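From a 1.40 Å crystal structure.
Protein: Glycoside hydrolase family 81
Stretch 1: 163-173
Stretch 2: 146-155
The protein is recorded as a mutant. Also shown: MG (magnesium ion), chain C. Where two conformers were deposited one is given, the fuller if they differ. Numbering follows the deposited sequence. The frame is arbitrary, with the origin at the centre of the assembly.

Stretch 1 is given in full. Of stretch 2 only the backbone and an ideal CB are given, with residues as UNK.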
# COMPACT_ATOMS: atom_id res chain seq x y z
N LEU A 163 -34.10 -11.12 -10.38
CA LEU A 163 -34.92 -10.02 -9.89
C LEU A 163 -34.08 -8.77 -9.90
O LEU A 163 -32.87 -8.83 -9.64
CB LEU A 163 -35.42 -10.25 -8.46
CG LEU A 163 -36.23 -11.52 -8.19
CD1 LEU A 163 -36.55 -11.62 -6.71
CD2 LEU A 163 -37.52 -11.56 -9.01
N GLY A 164 -34.72 -7.67 -10.25
CA GLY A 164 -34.14 -6.35 -10.05
C GLY A 164 -34.83 -5.72 -8.87
O GLY A 164 -36.06 -5.61 -8.86
N VAL A 165 -34.05 -5.35 -7.85
CA VAL A 165 -34.59 -4.82 -6.62
C VAL A 165 -33.93 -3.50 -6.26
O VAL A 165 -32.81 -3.20 -6.69
CB VAL A 165 -34.50 -5.82 -5.44
CG1 VAL A 165 -35.22 -7.12 -5.82
CG2 VAL A 165 -33.07 -6.10 -5.03
N THR A 166 -34.62 -2.71 -5.45
CA THR A 166 -34.09 -1.46 -4.93
C THR A 166 -34.34 -1.47 -3.44
O THR A 166 -35.47 -1.69 -3.01
CB THR A 166 -34.74 -0.24 -5.57
OG1 THR A 166 -34.76 -0.40 -7.01
CG2 THR A 166 -33.98 1.05 -5.19
N ILE A 167 -33.28 -1.24 -2.65
CA ILE A 167 -33.35 -1.16 -1.20
C ILE A 167 -32.44 -0.05 -0.73
O ILE A 167 -31.32 0.04 -1.20
CB ILE A 167 -33.02 -2.52 -0.54
CG1 ILE A 167 -33.37 -2.52 0.95
CG2 ILE A 167 -31.58 -2.95 -0.76
CD1 ILE A 167 -34.84 -2.66 1.21
N ASN A 168 -32.90 0.80 0.20
CA ASN A 168 -32.10 1.95 0.65
C ASN A 168 -31.61 2.83 -0.51
O ASN A 168 -30.52 3.40 -0.45
CB ASN A 168 -30.91 1.46 1.51
CG ASN A 168 -31.36 0.77 2.79
OD1 ASN A 168 -32.39 1.13 3.36
ND2 ASN A 168 -30.61 -0.23 3.24
N GLY A 169 -32.37 2.91 -1.60
CA GLY A 169 -31.99 3.68 -2.77
C GLY A 169 -30.93 3.05 -3.66
O GLY A 169 -30.51 3.67 -4.61
N VAL A 170 -30.54 1.80 -3.36
CA VAL A 170 -29.49 1.10 -4.09
C VAL A 170 -30.15 -0.00 -4.93
O VAL A 170 -30.95 -0.80 -4.40
CB VAL A 170 -28.46 0.46 -3.12
CG1 VAL A 170 -27.35 -0.23 -3.89
CG2 VAL A 170 -27.87 1.52 -2.20
N ASN A 171 -29.85 -0.01 -6.22
CA ASN A 171 -30.34 -1.02 -7.13
C ASN A 171 -29.44 -2.23 -7.15
O ASN A 171 -28.22 -2.10 -7.21
CB ASN A 171 -30.47 -0.43 -8.54
CG ASN A 171 -31.43 0.73 -8.58
OD1 ASN A 171 -32.63 0.54 -8.37
ND2 ASN A 171 -30.92 1.93 -8.78
N TYR A 172 -30.05 -3.42 -7.04
CA TYR A 172 -29.34 -4.69 -7.13
C TYR A 172 -30.02 -5.63 -8.10
O TYR A 172 -31.23 -5.62 -8.27
CB TYR A 172 -29.29 -5.40 -5.79
CG TYR A 172 -28.43 -4.77 -4.73
CD1 TYR A 172 -27.09 -5.08 -4.64
CD2 TYR A 172 -28.98 -3.88 -3.81
CE1 TYR A 172 -26.32 -4.55 -3.63
CE2 TYR A 172 -28.21 -3.31 -2.81
CZ TYR A 172 -26.88 -3.65 -2.73
OH TYR A 172 -26.09 -3.09 -1.74
N GLY A 173 -29.19 -6.50 -8.69
CA GLY A 173 -29.66 -7.68 -9.39
C GLY A 173 -29.43 -8.89 -8.52
O GLY A 173 -28.38 -9.01 -7.90
N UNK A 146 -32.41 -11.80 3.27
CA UNK A 146 -33.07 -11.05 4.33
C UNK A 146 -32.75 -9.58 4.18
O UNK A 146 -31.66 -9.11 4.54
CB UNK A 146 -32.65 -11.56 5.71
N UNK A 147 -33.68 -8.84 3.58
CA UNK A 147 -33.49 -7.41 3.30
C UNK A 147 -33.64 -6.56 4.56
O UNK A 147 -34.34 -6.95 5.51
CB UNK A 147 -34.49 -6.94 2.24
N UNK A 148 -32.97 -5.41 4.56
CA UNK A 148 -33.17 -4.38 5.58
C UNK A 148 -34.42 -3.58 5.21
O UNK A 148 -34.34 -2.48 4.63
CB UNK A 148 -31.95 -3.47 5.70
N UNK A 149 -35.57 -4.12 5.57
CA UNK A 149 -36.87 -3.62 5.09
C UNK A 149 -37.36 -4.45 3.91
O UNK A 149 -36.97 -5.59 3.74
CB UNK A 149 -36.77 -2.15 4.69
N UNK A 150 -38.25 -3.89 3.12
CA UNK A 150 -38.92 -4.62 2.03
C UNK A 150 -38.37 -3.99 0.78
O UNK A 150 -38.46 -2.80 0.64
CB UNK A 150 -40.45 -4.54 2.10
N UNK A 151 -37.79 -4.78 -0.14
CA UNK A 151 -37.32 -4.13 -1.35
C UNK A 151 -38.42 -3.81 -2.35
O UNK A 151 -39.45 -4.46 -2.34
CB UNK A 151 -36.27 -5.01 -2.02
N UNK A 152 -38.20 -2.80 -3.18
CA UNK A 152 -38.97 -2.57 -4.40
C UNK A 152 -38.47 -3.57 -5.42
O UNK A 152 -37.27 -3.71 -5.59
CB UNK A 152 -38.83 -1.13 -4.91
N UNK A 153 -39.39 -4.24 -6.10
CA UNK A 153 -39.02 -5.17 -7.14
C UNK A 153 -39.37 -4.44 -8.45
O UNK A 153 -40.53 -4.24 -8.78
CB UNK A 153 -39.73 -6.52 -7.00
N UNK A 154 -38.32 -3.96 -9.12
CA UNK A 154 -38.51 -3.26 -10.39
C UNK A 154 -38.52 -4.18 -11.61
O UNK A 154 -39.01 -3.77 -12.67
CB UNK A 154 -37.41 -2.21 -10.56
N UNK A 155 -38.02 -5.40 -11.45
CA UNK A 155 -38.08 -6.41 -12.49
C UNK A 155 -38.21 -7.75 -11.83
O UNK A 155 -37.52 -8.06 -10.86
CB UNK A 155 -36.85 -6.36 -13.40
MG MG C . -35.79 -8.62 6.30

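Stretch 1 is a β-hairpin whose strands, 163-167 and 170-173, are joined by a type I' turn, and the 152-155 segment adds an antiparallel strand along its first edge. Position 146 lies beyond the reach of stretch 1, but its CB lies near the magnesium ion, which favours an oxygen-bearing side chain of modest length. It is Asp-146, whose OD1 binds the ion at 2.3 Å.

At position 147, CA-to-CB points toward stretch 1, with the ideal CB 4.4 Å from Ile-167 CD1. The surface ahead, formed by Val-165 and Ile-167, is aliphatic and offers no polar partner, so a large apolar residue, aliphatic or aromatic, would suit. Phe-147 fills it: CE2 lies 3.9 Å from Val-165 CG2 and CD2 4.2 Å from Ile-167 CB, while its backbone O binds the magnesium at 2.4 Å.

Position 148 points sideways, its ideal CB 4.3 Å from Asn-168 ND2, and many small or polar residues would fit. Ser-148 is found, and its carbonyl O packs 3.5 Å from Ile-167 CD1. Position 149 has phi/psi of 98/-159, where a CB would be jammed against the preceding carbonyl oxygen; this alone calls for glycine, and Gly-149 is present. At 150, CA-to-CB points away from stretch 1, which imposes little choice; Thr-150 occupies it.

At 151 CA-to-CB points sideways; the ideal CB lies 3.6 Å from Thr-166 O, with Val-165 CB at 3.9 Å and Ile-167 CD1 at 4.2 Å, a mostly apolar setting beside one backbone carbonyl. Its N makes no hydrogen bond to stretch 1 and phi is -78°, so proline is allowed alongside valine or alanine. Pro-151 rests its CB 4.0 Å from Val-165 CB and 4.3 Å from Ile-167 CD1.

Position 152 pairs with Thr-166, its N donating to Thr-166 O (3.0 Å) and its O accepting from Thr-166 N (2.8 Å). With its CB beside that of a threonine, a β-branched or polar residue would be natural. Thr-152 sets its CB 4.1 Å from Thr-166 CB.

Position 153 faces the same side of the sheet as Val-165, whose CG1 is 4.7 Å from the ideal CB; valine, isoleucine or leucine would extend this apolar patch. Val-153 brings CG2 to 4.2 Å from Val-165 CG1.

A β-bulge falls at 154, where psi is -18° and the N of 154 and the N of 155 both donate to Gly-164 O, at 2.8 and 3.3 Å. The CB points sideways, yet Gly-164 leaves bare backbone that a long, flat side chain could cover. Phe-154, with chi1 at 71°, lays its ring there: Gly-164 CA sits over one face, 3.8 Å from the ring centroid. A CB on Gly-164 would come 2.6 Å from Phe-154 CZ, a clash. The ring also approaches Thr-166 OG1 (3.4 Å from CD2).

Position 155 pairs with Gly-164, its O accepting from Gly-164 N at 2.9 Å. Its CB lies beside a residue without a side chain, so a bulky or aromatic group has room. Tyr-155 takes it, with Gly-164 N near the plane of its ring, at the edge.

Stretch 2, residues 146-155: DFSGTPTVFY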
# COMPACT_ATOMS: atom_id res chain seq x y z
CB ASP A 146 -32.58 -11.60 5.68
CG ASP A 146 -33.20 -10.92 6.87
OD1 ASP A 146 -34.06 -10.04 6.71
OD2 ASP A 146 -32.78 -11.27 8.00
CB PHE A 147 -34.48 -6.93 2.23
CG PHE A 147 -34.16 -7.41 0.85
CD1 PHE A 147 -34.59 -8.65 0.42
CD2 PHE A 147 -33.37 -6.63 -0.00
CE1 PHE A 147 -34.26 -9.11 -0.86
CE2 PHE A 147 -33.04 -7.07 -1.27
CZ PHE A 147 -33.47 -8.32 -1.69
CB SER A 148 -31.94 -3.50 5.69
OG SER A 148 -32.19 -2.47 6.62
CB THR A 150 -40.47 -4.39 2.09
OG1 THR A 150 -40.95 -4.89 3.33
CG2 THR A 150 -41.17 -5.11 0.98
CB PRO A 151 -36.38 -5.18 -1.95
CG PRO A 151 -36.94 -6.48 -1.50
CD PRO A 151 -37.55 -6.23 -0.14
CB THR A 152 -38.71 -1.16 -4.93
OG1 THR A 152 -39.13 -0.25 -3.92
CG2 THR A 152 -39.50 -0.87 -6.23
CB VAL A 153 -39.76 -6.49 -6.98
CG1 VAL A 153 -39.34 -7.45 -8.09
CG2 VAL A 153 -39.44 -7.10 -5.61
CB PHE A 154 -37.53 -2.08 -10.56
CG PHE A 154 -36.09 -2.46 -10.79
CD1 PHE A 154 -35.63 -2.77 -12.08
CD2 PHE A 154 -35.17 -2.42 -9.75
CE1 PHE A 154 -34.31 -3.10 -12.31
CE2 PHE A 154 -33.84 -2.73 -9.98
CZ PHE A 154 -33.40 -3.06 -11.26
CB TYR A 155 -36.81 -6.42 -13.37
CG TYR A 155 -36.83 -7.57 -14.33
CD1 TYR A 155 -37.54 -7.49 -15.53
CD2 TYR A 155 -36.26 -8.80 -13.98
CE1 TYR A 155 -37.63 -8.59 -16.39
CE2 TYR A 155 -36.35 -9.90 -14.83
CZ TYR A 155 -37.03 -9.79 -16.03
OH TYR A 155 -37.11 -10.88 -16.89
O HOH W 1 -37.24 -6.85 6.52
O HOH W 2 -37.30 -10.32 6.82
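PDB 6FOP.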